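Side-chain contact in putative peptide ABC-transport system periplasmic peptide-binding protein (Campylobacter jejuni, PDB 4OEV), which binds nickel outside the cytoplasm as the solute-binding component of an ABC-type importer: residues A[136-140]-A[141-145]. Residues are numbered along the deposited sequence; the frame is centred on the assembly and turned at random.
Sequences GMLPK and HLLEN
Pro139 sits at the N-cap of the short helix 140-143 and meets the first turn with both its ring and its carbonyl. The ring lies obliquely across two leucines: Pro139 CG touches Leu142 CD1 at 3.8 Å, and Pro139 CD lies 3.9 Å from Leu143 CD1. Proline suits this place, since a residue opening a helix need not offer its own N-H, and its compact ring presents carbon to both side chains. With CG anti to its carbonyl carbon (chi1 -69°), Leu143 turns back toward the preceding loop, where CD1 touches both Pro139 CD and Leu138 CD2, the two leucines crossing at about a right angle; helix 81-92 adds Phe86 against Leu143 and Phe91 against Leu138. His141 approaches obliquely, His141 CE1 to Pro139 CB 3.9 Å, its NE2 hydrogen-bonded to Asp75. Pro139 O accepts from Leu142 N and, weakly, from Leu143 N. On the more exposed side, Lys140 and Glu144, four residues apart, form a salt bridge over one turn. Lys140 runs extended until chi4 (-74°) bends it, bringing Lys140 NZ to the syn side of Glu144 OE1, 3.1 Å away; NZ stands 33° out of the carboxylate plane.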
loop_
_atom_site.group_PDB
_atom_site.type_symbol
_atom_site.label_atom_id
_atom_site.label_comp_id
_atom_site.label_asym_id
_atom_site.label_seq_id
_atom_site.Cartn_x
_atom_site.Cartn_y
_atom_site.Cartn_z
ATOM N N GLY A 136 0.543 14.606 3.745
ATOM C CA GLY A 136 1.084 15.940 3.534
ATOM C C GLY A 136 0.009 17.012 3.666
ATOM O O GLY A 136 -1.166 16.734 3.412
ATOM N N MET A 137 0.398 18.220 4.110
ATOM C CA MET A 137 -0.509 19.384 4.108
ATOM C C MET A 137 -0.363 20.137 2.763
ATOM O O MET A 137 0.698 20.085 2.111
ATOM C CB MET A 137 -0.233 20.289 5.314
ATOM C CG MET A 137 -0.558 19.667 6.690
ATOM S SD MET A 137 -2.322 19.373 6.954
ATOM C CE MET A 137 -2.343 17.638 6.411
ATOM N N LEU A 138 -1.459 20.714 2.300
ATOM C CA LEU A 138 -1.502 21.471 1.049
ATOM C C LEU A 138 -1.442 22.985 1.325
ATOM O O LEU A 138 -1.884 23.422 2.382
ATOM C CB LEU A 138 -2.787 21.204 0.283
ATOM C CG LEU A 138 -2.978 19.755 -0.182
ATOM C CD1 LEU A 138 -4.409 19.592 -0.640
ATOM C CD2 LEU A 138 -2.008 19.520 -1.296
ATOM N N PRO A 139 -0.943 23.763 0.348
ATOM C CA PRO A 139 -0.879 25.224 0.497
ATOM C C PRO A 139 -2.136 25.944 0.039
ATOM O O PRO A 139 -2.398 26.096 -1.157
ATOM C CB PRO A 139 0.323 25.602 -0.373
ATOM C CG PRO A 139 0.408 24.530 -1.422
ATOM C CD PRO A 139 -0.108 23.289 -0.776
ATOM N N LYS A 140 -2.894 26.412 1.022
ATOM C CA LYS A 140 -4.088 27.220 0.760
ATOM C C LYS A 140 -3.815 28.357 -0.210
ATOM O O LYS A 140 -4.554 28.541 -1.171
ATOM C CB LYS A 140 -4.642 27.754 2.068
ATOM C CG LYS A 140 -5.839 28.687 1.924
ATOM C CD LYS A 140 -6.485 28.883 3.262
ATOM C CE LYS A 140 -7.739 29.753 3.192
ATOM N NZ LYS A 140 -7.371 31.179 3.001
ATOM N N HIS A 141 -2.713 29.086 -0.007
ATOM C CA HIS A 141 -2.483 30.301 -0.790
ATOM C C HIS A 141 -2.259 30.048 -2.276
ATOM O O HIS A 141 -2.296 31.015 -3.063
ATOM C CB HIS A 141 -1.284 31.102 -0.223
ATOM C CG HIS A 141 0.039 30.447 -0.451
ATOM N ND1 HIS A 141 0.612 29.597 0.468
ATOM C CD2 HIS A 141 0.903 30.510 -1.495
ATOM C CE1 HIS A 141 1.774 29.160 0.002
ATOM N NE2 HIS A 141 1.972 29.693 -1.192
ATOM N N LEU A 142 -1.964 28.788 -2.639
ATOM C CA LEU A 142 -1.772 28.367 -4.039
ATOM C C LEU A 142 -2.950 27.565 -4.660
ATOM O O LEU A 142 -3.100 27.549 -5.880
ATOM C CB LEU A 142 -0.515 27.481 -4.181
ATOM C CG LEU A 142 0.826 28.170 -3.854
ATOM C CD1 LEU A 142 1.946 27.154 -3.731
ATOM C CD2 LEU A 142 1.184 29.229 -4.895
ATOM N N LEU A 143 -3.788 26.947 -3.831
ATOM C CA LEU A 143 -4.810 26.014 -4.322
ATOM C C LEU A 143 -6.258 26.424 -3.968
ATOM O O LEU A 143 -7.226 25.790 -4.434
ATOM C CB LEU A 143 -4.499 24.622 -3.771
ATOM C CG LEU A 143 -3.240 23.911 -4.300
ATOM C CD1 LEU A 143 -2.873 22.717 -3.402
ATOM C CD2 LEU A 143 -3.475 23.353 -5.720
ATOM N N GLU A 144 -6.428 27.480 -3.164
ATOM C CA GLU A 144 -7.779 27.767 -2.683
ATOM C C GLU A 144 -8.691 28.138 -3.844
ATOM O O GLU A 144 -9.884 27.857 -3.787
ATOM C CB GLU A 144 -7.771 28.847 -1.611
ATOM C CG GLU A 144 -7.448 30.227 -2.109
ATOM C CD GLU A 144 -7.245 31.195 -0.958
ATOM O OE1 GLU A 144 -8.036 31.103 0.004
ATOM O OE2 GLU A 144 -6.296 32.024 -1.006
ATOM N N ASN A 145 -8.133 28.659 -4.931
ATOM C CA ASN A 145 -8.925 28.931 -6.133
ATOM C C ASN A 145 -8.661 27.973 -7.291
ATOM O O ASN A 145 -9.009 28.259 -8.441
ATOM C CB ASN A 145 -8.698 30.364 -6.593
ATOM C CG ASN A 145 -9.319 31.359 -5.656
ATOM O OD1 ASN A 145 -10.356 31.075 -5.062
ATOM N ND2 ASN A 145 -8.703 32.539 -5.520
#